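Local coordinates for carbohydrate binding protein, putative, CPB33A (Cellvibrio japonicus, PDB 5FJQ) that is a copper-dependent lytic polysaccharide monooxygenase important for efficient use of chitin, here as the LPMO domain of a longer protein, at residues 1-6 and 93-98; 43-48 and 169-174; 97-102 and 136-141; 103-108 and 157-162. All blocks are in the same frame, centred on the assembly; numbering follows the deposited sequence.

Contact 1: residues 1-6 and 93-98. With CU (copper (II) ion), chain D.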
loop_
_atom_site.group_PDB
_atom_site.type_symbol
_atom_site.label_atom_id
_atom_site.label_comp_id
_atom_site.label_asym_id
_atom_site.label_seq_id
_atom_site.Cartn_x
_atom_site.Cartn_y
_atom_site.Cartn_z
ATOM N N HIS A 1 -5.789 8.802 8.916
ATOM C CA HIS A 1 -4.462 9.146 8.318
ATOM C C HIS A 1 -3.308 8.249 8.776
ATOM O O HIS A 1 -2.935 8.162 9.962
ATOM C CB HIS A 1 -4.185 10.657 8.468
ATOM C CG HIS A 1 -4.981 11.493 7.514
ATOM N ND1 HIS A 1 -6.365 11.462 7.476
ATOM C CD2 HIS A 1 -4.595 12.383 6.566
ATOM C CE1 HIS A 1 -6.789 12.261 6.516
ATOM N NE2 HIS A 1 -5.739 12.841 5.959
ATOM N N GLY A 2 -2.730 7.562 7.803
ATOM C CA GLY A 2 -1.631 6.686 8.080
ATOM C C GLY A 2 -1.043 5.921 6.906
ATOM O O GLY A 2 -1.637 5.866 5.847
ATOM N N TYR A 3 0.106 5.262 7.127
ATOM C CA TYR A 3 0.801 4.525 6.043
ATOM C C TYR A 3 1.520 3.321 6.654
ATOM O O TYR A 3 1.571 3.248 7.844
ATOM C CB TYR A 3 1.795 5.446 5.347
ATOM C CG TYR A 3 2.784 6.092 6.305
ATOM C CD1 TYR A 3 2.454 7.279 6.959
ATOM C CD2 TYR A 3 3.992 5.482 6.614
ATOM C CE1 TYR A 3 3.331 7.869 7.870
ATOM C CE2 TYR A 3 4.897 6.081 7.510
ATOM C CZ TYR A 3 4.536 7.260 8.137
ATOM O OH TYR A 3 5.374 7.865 9.034
ATOM N N VAL A 4 2.054 2.404 5.847
ATOM C CA VAL A 4 2.794 1.213 6.349
ATOM C C VAL A 4 4.247 1.608 6.358
ATOM O O VAL A 4 4.831 1.928 5.291
ATOM C CB VAL A 4 2.592 -0.042 5.483
ATOM C CG1 VAL A 4 3.386 -1.241 6.039
ATOM C CG2 VAL A 4 1.116 -0.426 5.475
ATOM N N SER A 5 4.835 1.528 7.558
ATOM C CA SER A 5 6.161 2.012 7.810
ATOM C C SER A 5 7.154 0.873 7.803
ATOM O O SER A 5 8.345 1.108 7.565
ATOM C CB SER A 5 6.160 2.800 9.129
ATOM O OG SER A 5 5.422 2.119 10.154
ATOM N N SER A 6 6.644 -0.362 7.980
ATOM C CA SER A 6 7.476 -1.567 8.208
ATOM C C SER A 6 6.685 -2.827 7.785
ATOM O O SER A 6 5.676 -3.123 8.423
ATOM C CB SER A 6 7.854 -1.599 9.679
ATOM O OG SER A 6 8.607 -2.721 9.976
ATOM N N VAL A 93 3.251 -2.833 9.843
ATOM C CA VAL A 93 2.975 -1.855 10.849
ATOM C C VAL A 93 2.493 -0.640 10.126
ATOM O O VAL A 93 3.188 -0.195 9.203
ATOM C CB VAL A 93 4.273 -1.457 11.626
ATOM C CG1 VAL A 93 3.996 -0.244 12.507
ATOM C CG2 VAL A 93 4.875 -2.657 12.412
ATOM N N TRP A 94 1.363 -0.105 10.594
ATOM C CA TRP A 94 0.820 1.150 10.052
ATOM C C TRP A 94 1.172 2.208 11.080
ATOM O O TRP A 94 0.844 2.061 12.254
ATOM C CB TRP A 94 -0.706 1.125 9.865
ATOM C CG TRP A 94 -1.229 0.453 8.612
ATOM C CD1 TRP A 94 -1.327 -0.861 8.422
ATOM C CD2 TRP A 94 -1.842 1.074 7.455
ATOM N NE1 TRP A 94 -1.866 -1.170 7.191
ATOM C CE2 TRP A 94 -2.231 0.010 6.577
ATOM C CE3 TRP A 94 -2.089 2.410 7.066
ATOM C CZ2 TRP A 94 -2.838 0.232 5.357
ATOM C CZ3 TRP A 94 -2.695 2.635 5.860
ATOM C CH2 TRP A 94 -3.051 1.548 4.978
ATOM N N THR A 95 1.868 3.244 10.641
ATOM C CA THR A 95 2.073 4.410 11.474
ATOM C C THR A 95 0.987 5.397 11.086
ATOM O O THR A 95 0.954 5.912 9.963
ATOM C CB THR A 95 3.474 5.010 11.274
ATOM O OG1 THR A 95 4.405 4.032 11.716
ATOM C CG2 THR A 95 3.626 6.265 12.126
ATOM N N ASN A 96 0.087 5.615 12.034
ATOM C CA ASN A 96 -1.032 6.470 11.882
ATOM C C ASN A 96 -0.748 7.887 12.369
ATOM O O ASN A 96 -0.407 8.077 13.527
ATOM C CB ASN A 96 -2.233 5.837 12.594
ATOM C CG ASN A 96 -2.530 4.470 12.035
ATOM O OD1 ASN A 96 -2.081 4.176 10.927
ATOM N ND2 ASN A 96 -3.136 3.589 12.841
ATOM N N THR A 97 -0.892 8.872 11.489
ATOM C CA THR A 97 -0.688 10.270 11.911
ATOM C C THR A 97 -1.929 10.787 12.576
ATOM O O THR A 97 -1.851 11.658 13.436
ATOM C CB THR A 97 -0.299 11.161 10.718
ATOM O OG1 THR A 97 -1.398 11.209 9.745
ATOM C CG2 THR A 97 1.048 10.639 10.142
ATOM N N ALA A 98 -3.101 10.331 12.102
ATOM C CA ALA A 98 -4.333 10.632 12.776
ATOM C C ALA A 98 -5.095 9.319 12.929
ATOM O O ALA A 98 -5.564 8.772 11.932
ATOM C CB ALA A 98 -5.146 11.655 11.977
HETATM CU CU CU D . -7.297 10.201 8.767
#

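Contact 2: residues 43-48 and 169-174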
loop_
_atom_site.group_PDB
_atom_site.type_symbol
_atom_site.label_atom_id
_atom_site.label_comp_id
_atom_site.label_asym_id
_atom_site.label_seq_id
_atom_site.Cartn_x
_atom_site.Cartn_y
_atom_site.Cartn_z
ATOM N N GLU A 43 -1.836 10.058 3.537
ATOM C CA GLU A 43 -2.973 10.560 2.860
ATOM C C GLU A 43 -3.267 9.871 1.523
ATOM O O GLU A 43 -3.736 10.523 0.591
ATOM C CB GLU A 43 -2.613 11.969 2.539
ATOM C CG GLU A 43 -3.713 12.926 2.574
ATOM C CD GLU A 43 -3.143 14.292 2.850
ATOM O OE1 GLU A 43 -2.794 14.544 4.043
ATOM O OE2 GLU A 43 -2.992 15.062 1.880
ATOM N N VAL A 44 -2.954 8.599 1.376
ATOM C CA VAL A 44 -3.259 7.950 0.117
ATOM C C VAL A 44 -4.675 7.469 0.363
ATOM O O VAL A 44 -4.915 6.306 0.757
ATOM C CB VAL A 44 -2.208 6.839 -0.252
ATOM C CG1 VAL A 44 -2.521 6.153 -1.549
ATOM C CG2 VAL A 44 -0.785 7.383 -0.317
ATOM N N ALA A 45 -5.629 8.388 0.158
ATOM C CA ALA A 45 -6.940 8.324 0.845
ATOM C C ALA A 45 -8.081 8.448 -0.119
ATOM O O ALA A 45 -7.956 9.146 -1.116
ATOM C CB ALA A 45 -7.068 9.422 1.906
ATOM N N VAL A 46 -9.210 7.832 0.198
ATOM C CA VAL A 46 -10.437 8.048 -0.592
ATOM C C VAL A 46 -11.552 8.332 0.375
ATOM O O VAL A 46 -11.846 7.502 1.221
ATOM C CB VAL A 46 -10.786 6.852 -1.496
ATOM C CG1 VAL A 46 -12.092 7.053 -2.208
ATOM C CG2 VAL A 46 -9.753 6.626 -2.598
ATOM N N GLY A 47 -12.196 9.494 0.268
ATOM C CA GLY A 47 -13.343 9.790 1.136
ATOM C C GLY A 47 -14.625 9.112 0.636
ATOM O O GLY A 47 -14.805 8.920 -0.552
ATOM N N GLY A 48 -15.505 8.741 1.555
ATOM C CA GLY A 48 -16.795 8.144 1.247
ATOM C C GLY A 48 -16.808 6.636 1.071
ATOM O O GLY A 48 -17.868 6.073 0.796
ATOM N N GLU A 169 -13.995 6.233 4.935
ATOM C CA GLU A 169 -12.770 6.690 4.292
ATOM C C GLU A 169 -11.884 5.469 4.200
ATOM O O GLU A 169 -11.978 4.522 5.044
ATOM C CB GLU A 169 -12.081 7.827 5.086
ATOM C CG GLU A 169 -11.004 8.585 4.334
ATOM C CD GLU A 169 -10.389 9.714 5.186
ATOM O OE1 GLU A 169 -10.485 9.621 6.410
ATOM O OE2 GLU A 169 -9.867 10.727 4.645
ATOM N N GLY A 170 -11.059 5.467 3.152
ATOM C CA GLY A 170 -10.139 4.360 2.852
ATOM C C GLY A 170 -8.724 4.918 2.748
ATOM O O GLY A 170 -8.537 6.053 2.233
ATOM N N PHE A 171 -7.747 4.168 3.274
ATOM C CA PHE A 171 -6.316 4.417 3.032
ATOM C C PHE A 171 -5.620 3.202 2.399
ATOM O O PHE A 171 -5.856 2.021 2.805
ATOM C CB PHE A 171 -5.581 4.812 4.363
ATOM C CG PHE A 171 -6.211 5.953 5.049
ATOM C CD1 PHE A 171 -5.857 7.287 4.687
ATOM C CD2 PHE A 171 -7.254 5.746 5.937
ATOM C CE1 PHE A 171 -6.504 8.381 5.272
ATOM C CE2 PHE A 171 -7.929 6.843 6.506
ATOM C CZ PHE A 171 -7.545 8.160 6.190
ATOM N N TYR A 172 -4.738 3.496 1.439
ATOM C CA TYR A 172 -4.234 2.468 0.544
ATOM C C TYR A 172 -2.724 2.458 0.418
ATOM O O TYR A 172 -2.140 3.480 0.051
ATOM C CB TYR A 172 -4.922 2.537 -0.837
ATOM C CG TYR A 172 -6.413 2.608 -0.701
ATOM C CD1 TYR A 172 -7.077 3.853 -0.564
ATOM C CD2 TYR A 172 -7.180 1.446 -0.745
ATOM C CE1 TYR A 172 -8.448 3.897 -0.402
ATOM C CE2 TYR A 172 -8.567 1.496 -0.615
ATOM C CZ TYR A 172 -9.184 2.739 -0.450
ATOM O OH TYR A 172 -10.525 2.804 -0.290
ATOM N N GLN A 173 -2.107 1.304 0.712
ATOM C CA GLN A 173 -0.682 1.199 0.637
ATOM C C GLN A 173 -0.151 -0.013 -0.052
ATOM O O GLN A 173 -0.214 -1.127 0.514
ATOM C CB GLN A 173 -0.053 1.163 2.047
ATOM C CG GLN A 173 -0.348 2.339 2.933
ATOM C CD GLN A 173 0.648 3.416 2.689
ATOM O OE1 GLN A 173 1.793 3.247 3.003
ATOM N NE2 GLN A 173 0.222 4.530 2.055
ATOM N N CYS A 174 0.485 0.241 -1.195
ATOM C CA CYS A 174 1.298 -0.722 -1.923
ATOM C C CYS A 174 2.661 -0.831 -1.288
ATOM O O CYS A 174 3.293 0.200 -1.059
ATOM C CB CYS A 174 1.512 -0.287 -3.337
ATOM S SG CYS A 174 0.035 -0.507 -4.428
#

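Contact 3: residues 97-102 and 136-141. With CU (copper (II) ion), chain D.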
loop_
_atom_site.group_PDB
_atom_site.type_symbol
_atom_site.label_atom_id
_atom_site.label_comp_id
_atom_site.label_asym_id
_atom_site.label_seq_id
_atom_site.Cartn_x
_atom_site.Cartn_y
_atom_site.Cartn_z
ATOM N N THR A 97 -0.892 8.872 11.489
ATOM C CA THR A 97 -0.688 10.270 11.911
ATOM C C THR A 97 -1.929 10.787 12.576
ATOM O O THR A 97 -1.851 11.658 13.436
ATOM C CB THR A 97 -0.299 11.161 10.718
ATOM O OG1 THR A 97 -1.398 11.209 9.745
ATOM C CG2 THR A 97 1.048 10.639 10.142
ATOM N N ALA A 98 -3.101 10.331 12.102
ATOM C CA ALA A 98 -4.333 10.632 12.776
ATOM C C ALA A 98 -5.095 9.319 12.929
ATOM O O ALA A 98 -5.564 8.772 11.932
ATOM C CB ALA A 98 -5.146 11.655 11.977
ATOM N N ALA A 99 -5.302 8.878 14.165
ATOM C CA ALA A 99 -6.071 7.652 14.456
ATOM C C ALA A 99 -7.551 7.741 14.045
ATOM O O ALA A 99 -8.104 8.830 13.956
ATOM C CB ALA A 99 -5.957 7.323 15.912
ATOM N N HIS A 100 -8.172 6.591 13.774
ATOM C CA HIS A 100 -9.569 6.526 13.426
ATOM C C HIS A 100 -10.140 5.220 13.996
ATOM O O HIS A 100 -9.368 4.281 14.319
ATOM C CB HIS A 100 -9.774 6.611 11.920
ATOM C CG HIS A 100 -9.338 7.912 11.307
ATOM N ND1 HIS A 100 -9.775 9.130 11.771
ATOM C CD2 HIS A 100 -8.506 8.184 10.274
ATOM C CE1 HIS A 100 -9.264 10.104 11.024
ATOM N NE2 HIS A 100 -8.466 9.552 10.127
ATOM N N LYS A 101 -11.481 5.169 14.150
ATOM C CA LYS A 101 -12.161 3.903 14.472
ATOM C C LYS A 101 -12.071 3.103 13.178
ATOM O O LYS A 101 -12.153 3.676 12.123
ATOM C CB LYS A 101 -13.611 4.116 14.938
ATOM C CG LYS A 101 -13.751 5.151 16.035
ATOM C CD LYS A 101 -14.904 4.827 16.963
ATOM C CE LYS A 101 -14.730 5.451 18.351
ATOM N NZ LYS A 101 -13.877 4.597 19.239
ATOM N N THR A 102 -11.807 1.800 13.291
ATOM C CA THR A 102 -11.397 0.925 12.155
ATOM C C THR A 102 -12.413 -0.201 11.996
ATOM O O THR A 102 -12.713 -0.922 12.965
ATOM C CB THR A 102 -9.997 0.309 12.423
ATOM O OG1 THR A 102 -9.040 1.379 12.461
ATOM C CG2 THR A 102 -9.580 -0.679 11.355
ATOM N N GLN A 136 -9.197 3.462 18.010
ATOM C CA GLN A 136 -8.143 4.308 17.450
ATOM C C GLN A 136 -6.850 3.777 17.943
ATOM O O GLN A 136 -6.819 3.312 19.035
ATOM C CB GLN A 136 -8.309 5.759 17.858
ATOM C CG GLN A 136 -9.629 6.335 17.393
ATOM C CD GLN A 136 -10.607 6.477 18.544
ATOM O OE1 GLN A 136 -11.336 5.537 18.941
ATOM N NE2 GLN A 136 -10.588 7.659 19.131
ATOM N N GLU A 137 -5.828 3.800 17.103
ATOM C CA GLU A 137 -4.546 3.260 17.377
ATOM C C GLU A 137 -3.569 4.193 16.759
ATOM O O GLU A 137 -3.704 4.520 15.623
ATOM C CB GLU A 137 -4.393 1.945 16.654
ATOM C CG GLU A 137 -5.102 0.805 17.386
ATOM C CD GLU A 137 -5.090 -0.449 16.565
ATOM O OE1 GLU A 137 -5.435 -0.407 15.347
ATOM O OE2 GLU A 137 -4.752 -1.480 17.158
ATOM N N TRP A 138 -2.578 4.625 17.519
ATOM C CA TRP A 138 -1.525 5.375 16.918
ATOM C C TRP A 138 -0.661 4.523 16.026
ATOM O O TRP A 138 -0.057 5.015 15.052
ATOM C CB TRP A 138 -0.698 6.048 18.027
ATOM C CG TRP A 138 -1.475 7.169 18.688
ATOM C CD1 TRP A 138 -1.912 7.223 19.992
ATOM C CD2 TRP A 138 -1.939 8.379 18.049
ATOM N NE1 TRP A 138 -2.591 8.407 20.204
ATOM C CE2 TRP A 138 -2.623 9.132 19.031
ATOM C CE3 TRP A 138 -1.827 8.907 16.734
ATOM C CZ2 TRP A 138 -3.191 10.401 18.746
ATOM C CZ3 TRP A 138 -2.391 10.153 16.450
ATOM C CH2 TRP A 138 -3.067 10.886 17.451
ATOM N N VAL A 139 -0.532 3.246 16.398
ATOM C CA VAL A 139 0.252 2.328 15.630
ATOM C C VAL A 139 -0.575 1.058 15.513
ATOM O O VAL A 139 -1.185 0.604 16.491
ATOM C CB VAL A 139 1.611 1.984 16.267
ATOM C CG1 VAL A 139 2.362 1.084 15.301
ATOM C CG2 VAL A 139 2.462 3.242 16.526
ATOM N N SER A 140 -0.637 0.510 14.322
ATOM C CA SER A 140 -1.515 -0.633 14.059
ATOM C C SER A 140 -0.632 -1.744 13.545
ATOM O O SER A 140 0.017 -1.602 12.529
ATOM C CB SER A 140 -2.598 -0.246 13.005
ATOM O OG SER A 140 -3.582 0.579 13.521
ATOM N N THR A 141 -0.580 -2.858 14.267
ATOM C CA THR A 141 0.307 -3.923 13.898
ATOM C C THR A 141 -0.452 -5.194 13.528
ATOM O O THR A 141 -1.327 -5.665 14.256
ATOM C CB THR A 141 1.368 -4.284 15.004
ATOM O OG1 THR A 141 2.048 -3.079 15.391
ATOM C CG2 THR A 141 2.343 -5.149 14.388
HETATM CU CU CU D . -7.297 10.201 8.767
HETATM O O HOH W 1 -6.490 4.228 14.103
HETATM O O HOH W 2 -7.257 1.448 14.470
#

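Contact 4: residues 103-108 and 157-162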
loop_
_atom_site.group_PDB
_atom_site.type_symbol
_atom_site.label_atom_id
_atom_site.label_comp_id
_atom_site.label_asym_id
_atom_site.label_seq_id
_atom_site.Cartn_x
_atom_site.Cartn_y
_atom_site.Cartn_z
ATOM N N LYS A 103 -12.908 -0.355 10.770
ATOM C CA LYS A 103 -13.670 -1.536 10.359
ATOM C C LYS A 103 -12.685 -2.687 10.133
ATOM O O LYS A 103 -12.906 -3.844 10.588
ATOM C CB LYS A 103 -14.488 -1.221 9.113
ATOM C CG LYS A 103 -15.521 -2.283 8.782
ATOM C CD LYS A 103 -16.628 -2.326 9.817
ATOM C CE LYS A 103 -17.891 -1.658 9.305
ATOM N NZ LYS A 103 -18.853 -1.398 10.410
ATOM N N TYR A 104 -11.559 -2.384 9.491
ATOM C CA TYR A 104 -10.480 -3.382 9.271
ATOM C C TYR A 104 -9.195 -2.849 8.661
ATOM O O TYR A 104 -9.188 -1.811 7.939
ATOM C CB TYR A 104 -10.971 -4.525 8.358
ATOM C CG TYR A 104 -11.511 -4.093 7.022
ATOM C CD1 TYR A 104 -10.648 -3.684 5.980
ATOM C CD2 TYR A 104 -12.863 -4.179 6.759
ATOM C CE1 TYR A 104 -11.142 -3.345 4.736
ATOM C CE2 TYR A 104 -13.381 -3.843 5.519
ATOM C CZ TYR A 104 -12.522 -3.411 4.511
ATOM O OH TYR A 104 -13.059 -3.047 3.326
ATOM N N PHE A 105 -8.107 -3.560 8.900
ATOM C CA PHE A 105 -6.935 -3.445 8.002
ATOM C C PHE A 105 -6.889 -4.751 7.253
ATOM O O PHE A 105 -6.814 -5.873 7.897
ATOM C CB PHE A 105 -5.591 -3.245 8.763
ATOM C CG PHE A 105 -5.481 -1.894 9.472
ATOM C CD1 PHE A 105 -6.059 -1.701 10.725
ATOM C CD2 PHE A 105 -4.880 -0.797 8.840
ATOM C CE1 PHE A 105 -5.994 -0.455 11.400
ATOM C CE2 PHE A 105 -4.814 0.437 9.500
ATOM C CZ PHE A 105 -5.394 0.621 10.757
ATOM N N ARG A 106 -6.811 -4.657 5.929
ATOM C CA ARG A 106 -6.656 -5.849 5.122
ATOM C C ARG A 106 -5.401 -5.841 4.277
ATOM O O ARG A 106 -4.972 -4.785 3.767
ATOM C CB ARG A 106 -7.854 -6.048 4.147
ATOM C CG ARG A 106 -9.086 -6.558 4.835
ATOM C CD ARG A 106 -10.242 -6.635 3.844
ATOM N NE ARG A 106 -11.420 -7.059 4.603
ATOM C CZ ARG A 106 -12.686 -6.954 4.184
ATOM N NH1 ARG A 106 -12.953 -6.366 3.040
ATOM N NH2 ARG A 106 -13.693 -7.351 4.962
ATOM N N TYR A 107 -4.828 -7.042 4.140
ATOM C CA TYR A 107 -3.742 -7.228 3.215
ATOM C C TYR A 107 -4.049 -8.199 2.104
ATOM O O TYR A 107 -4.620 -9.313 2.350
ATOM C CB TYR A 107 -2.491 -7.705 3.945
ATOM C CG TYR A 107 -2.057 -6.721 5.003
ATOM C CD1 TYR A 107 -2.859 -6.484 6.123
ATOM C CD2 TYR A 107 -0.883 -6.004 4.865
ATOM C CE1 TYR A 107 -2.456 -5.604 7.130
ATOM C CE2 TYR A 107 -0.443 -5.130 5.869
ATOM C CZ TYR A 107 -1.269 -4.889 6.940
ATOM O OH TYR A 107 -0.875 -4.015 7.865
ATOM N N TYR A 108 -3.488 -7.855 0.938
ATOM C CA TYR A 108 -3.595 -8.689 -0.292
ATOM C C TYR A 108 -2.209 -8.869 -0.829
ATOM O O TYR A 108 -1.261 -8.133 -0.423
ATOM C CB TYR A 108 -4.471 -8.009 -1.361
ATOM C CG TYR A 108 -5.850 -7.730 -0.881
ATOM C CD1 TYR A 108 -6.116 -6.688 0.052
ATOM C CD2 TYR A 108 -6.930 -8.490 -1.377
ATOM C CE1 TYR A 108 -7.412 -6.469 0.504
ATOM C CE2 TYR A 108 -8.196 -8.251 -0.939
ATOM C CZ TYR A 108 -8.438 -7.268 -0.041
ATOM O OH TYR A 108 -9.711 -7.141 0.332
ATOM N N SER A 157 -1.983 -3.281 1.356
ATOM C CA SER A 157 -2.805 -3.075 2.550
ATOM C C SER A 157 -3.837 -1.965 2.428
ATOM O O SER A 157 -3.584 -0.873 1.849
ATOM C CB SER A 157 -1.880 -2.786 3.767
ATOM O OG SER A 157 -2.621 -2.738 4.976
ATOM N N ILE A 158 -5.022 -2.198 3.011
ATOM C CA ILE A 158 -6.100 -1.258 2.908
ATOM C C ILE A 158 -6.660 -1.065 4.287
ATOM O O ILE A 158 -6.945 -2.051 5.039
ATOM C CB ILE A 158 -7.304 -1.811 2.094
ATOM C CG1 ILE A 158 -6.925 -2.127 0.651
ATOM C CG2 ILE A 158 -8.491 -0.842 2.175
ATOM C CD1 ILE A 158 -8.131 -2.463 -0.237
ATOM N N TRP A 159 -6.797 0.199 4.647
ATOM C CA TRP A 159 -7.352 0.589 5.937
ATOM C C TRP A 159 -8.728 1.157 5.742
ATOM O O TRP A 159 -8.867 2.256 5.130
ATOM C CB TRP A 159 -6.414 1.623 6.614
ATOM C CG TRP A 159 -6.928 2.109 7.926
ATOM C CD1 TRP A 159 -7.940 1.562 8.674
ATOM C CD2 TRP A 159 -6.435 3.241 8.681
ATOM N NE1 TRP A 159 -8.125 2.307 9.852
ATOM C CE2 TRP A 159 -7.241 3.353 9.852
ATOM C CE3 TRP A 159 -5.477 4.224 8.426
ATOM C CZ2 TRP A 159 -7.047 4.353 10.817
ATOM C CZ3 TRP A 159 -5.253 5.233 9.418
ATOM C CH2 TRP A 159 -6.066 5.296 10.577
ATOM N N GLN A 160 -9.735 0.438 6.258
ATOM C CA GLN A 160 -11.129 0.879 6.173
ATOM C C GLN A 160 -11.513 1.474 7.568
ATOM O O GLN A 160 -11.547 0.761 8.583
ATOM C CB GLN A 160 -12.105 -0.264 5.684
ATOM C CG GLN A 160 -13.601 0.100 5.678
ATOM C CD GLN A 160 -13.980 1.110 4.637
ATOM O OE1 GLN A 160 -14.004 0.816 3.406
ATOM N NE2 GLN A 160 -14.363 2.290 5.104
ATOM N N ARG A 161 -11.703 2.802 7.562
ATOM C CA ARG A 161 -12.188 3.604 8.692
ATOM C C ARG A 161 -13.653 3.181 8.948
ATOM O O ARG A 161 -14.421 2.930 7.993
ATOM C CB ARG A 161 -12.068 5.100 8.350
ATOM C CG ARG A 161 -12.601 6.064 9.414
ATOM C CD ARG A 161 -12.163 7.479 9.094
ATOM N NE ARG A 161 -12.503 8.419 10.170
ATOM C CZ ARG A 161 -12.537 9.744 9.999
ATOM N NH1 ARG A 161 -12.227 10.239 8.809
ATOM N NH2 ARG A 161 -12.875 10.569 10.990
ATOM N N ASP A 162 -14.043 3.060 10.216
ATOM C CA ASP A 162 -15.365 2.504 10.538
ATOM C C ASP A 162 -16.486 3.505 10.304
ATOM O O ASP A 162 -16.646 4.427 11.100
ATOM C CB ASP A 162 -15.393 2.052 11.986
ATOM C CG ASP A 162 -16.597 1.222 12.282
ATOM O OD1 ASP A 162 -17.678 1.527 11.789
ATOM O OD2 ASP A 162 -16.437 0.233 12.987
#

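Contact 1: residues 1-6 and 93-98
His1 grips the copper ion with two atoms, its terminal amine N at 2.1 Å and its ring nitrogen ND1 at 2.0 Å from CU. This chelate gives two of the three nitrogens of the histidine brace that defines lytic polysaccharide monooxygenases; His100 NE2 is the third. An N-terminal histidine suits the place because its amine is not tied up in a peptide bond. With CG beside the backbone N (chi1 -75°) and the ring turned (chi2 58°), ND1 faces the amine's side and both reach the metal. A second shell positions the amine: His1 N donates to Ala98 O at 3.0 Å, and Ala98 N answers with a bond onto a lone pair of His1 O. Farther out, strand 2-6 runs antiparallel to 93-96. Gly2 fits opposite Asn96, whose OD1 fills the room a side chain would need, while its ND2 bonds to Glu137 O. Tyr3 and Thr95 exchange backbone hydrogen bonds, and the tyrosine ring lies with one face over Thr95 O. Between Val4 and Ser6 a beta bulge shifts the register; beside it Ser5 OG and Thr95 OG1 hydrogen-bond at 2.7 Å. CG2 of Val4 sits over Trp94, 3.6 Å from the centroid of its five-membered ring, a CH-pi contact. Trp94 NE1 bonds to Ser157 in strand 152-161, Gln173 OE1 of strand 169-178 accepts from Val4 N, and strand 88-96 runs between strands 2-6 and 139-146.

Contact 2: residues 43-48 and 169-174
Glu169 opens the strand 169-174, antiparallel to 45-47, with CG anti to the backbone N (chi1 -166°). Its CG rests 3.4 Å from Val46 O, while the extended chain carries OE1 to a salt bridge with Arg161. Gly170 forms the hydrogen-bonded pair with Val46: Val46 N gives to Gly170 O at 2.8 Å and Gly170 N returns to Val46 O at 2.9 Å. Glycine suits this point because Tyr172 OH occupies the space beside its CA. Phe171 turns to the same face as Ala45, and its CE1 lies 3.6 Å from Ala45 CB; so small a methyl leaves room for the ring. Tyr172 N then bonds to Val44 O at 2.9 Å, nearly along the C=O axis. The Tyr172 ring crosses Val46 obliquely, CE1 at 3.7 Å from Val46 CG2, and its OH bonds to His53. Gln173 bends at chi2 (-87°), bringing NE2 against Val44 CG2, while OE1 accepts from Ser9 OG and Val4 N. Cys174 ends the segment in a disulfide with Cys63. The Phe171 side chain comes within about 3 Å of copper, nearest atoms; having no ligand to offer, it probably limits access to one axial side of the metal, as in many relatives of the AA10 family.

Contact 3: residues 97-102 and 136-141
Water takes over where the backbones of 97-102 and 136-141 come close without pairing as strands. One water accepts from both His100 N at 2.9 Å and Glu137 N at 3.1 Å, bridging the backbones of the two segments. A second water is hydrogen-bonded to Glu137 OE1 and to Thr102 OG1, a hydroxyl that also bonds to Trp159 NE1. The direct polar link is a side-chain bond: Lys101 NZ donates to Gln136 OE1 at 2.7 Å, approaching from 30° above the amide carbonyl plane. Both side chains are flexible enough to bend for this, the lysine at chi2 and chi4 and the glutamine at chi2, and they cross obliquely. Ala99 is the tight apolar element. Its CB lies 3.4 Å from Gln136 CB and over one face of the Trp138 indole, and a methyl is small enough to fit there. The indole meets the backbone with its edge, CZ3 lying 3.4 Å from Thr97 O. His100 points away from 136-141 and binds copper through NE2 at 1.9 Å; Ala98 O lies over one face of its imidazole. Behind the water, Ser140 OG donates to Glu137 OE1 at 2.8 Å from above the carboxylate plane, and the same hydroxyl meets Asn96 ND2. The His100 loop is thus joined to 136-138 by water, one lysine-glutamine bond and Ala99 packing, not by strand pairing. With Ser140 OG donating to OE1, and a water that may do so as well, the Glu137 carboxylate would probably be favoured in its ionised form.

Contact 4: residues 103-108 and 157-162
Phe105 and Trp159 stack face to face, side by side and pointing the same way, the phenyl centroid 3.8 Å from that of the indole's five-membered ring with the planes 23° apart. Tyr104 O meets the indole at its edge. On the other face of the sheet the Tyr104 ring is sandwiched: Gln160 CB lies over one face, 3.5 Å from the centroid, and Arg106 NE lies over the centre of the opposite face. The crowded chi1 of Tyr104 (56°) brings the ring across Gln160 and leaves Ile158 O at its edge. Tyr107 receives Ser157 over one face, CB making a CH-pi contact 3.8 Å from the ring centroid; Ser157 OG, bonded to Trp94 NE1, also lies over that face, and a small serine allows this approach. Arg106, extended from CG to NE, reaches salt bridges with Asp130 and Asp51. The antiparallel backbones bond through Arg106 and Ile158 in both directions, then enter a classic beta bulge in which Gln160 O accepts from Lys103 N at 2.8 Å and Tyr104 N at 3.3 Å. From within the bulge, Lys103 NZ makes a salt bridge with Asp162 OD1, long and weak at 3.4 Å, and another with Asp164. Strand 102-109 also pairs with 126-130, and strand 152-161 with 169-178. Phe105 and Tyr107 face strand 139-146, meeting Ser140 and His142, while Gln160 and Ile158 touch helix 53-56.

In the fold
From the N terminus, contact 1 closes the first long loop, bringing residues 1-6 beside 93-98. Contact 2 opens inside that loop at 43-48 and closes only at 169-174, so the two cross. Residues 97-98 belong to contacts 1 and 3, so contact 3 opens where contact 1 closes; it ends at 136-141. Contact 4 opens at 103-108 and closes at 157-162, crossing contact 3, and both nest within the loop of contact 2. Contact 1 lies in the three-stranded sheet, contacts 2 and 4 in the mixed one, and contact 3 joins the loop between them to residues 136-138, which lead into strand 139-146. Contacts 1 and 3 supply the copper's two histidines.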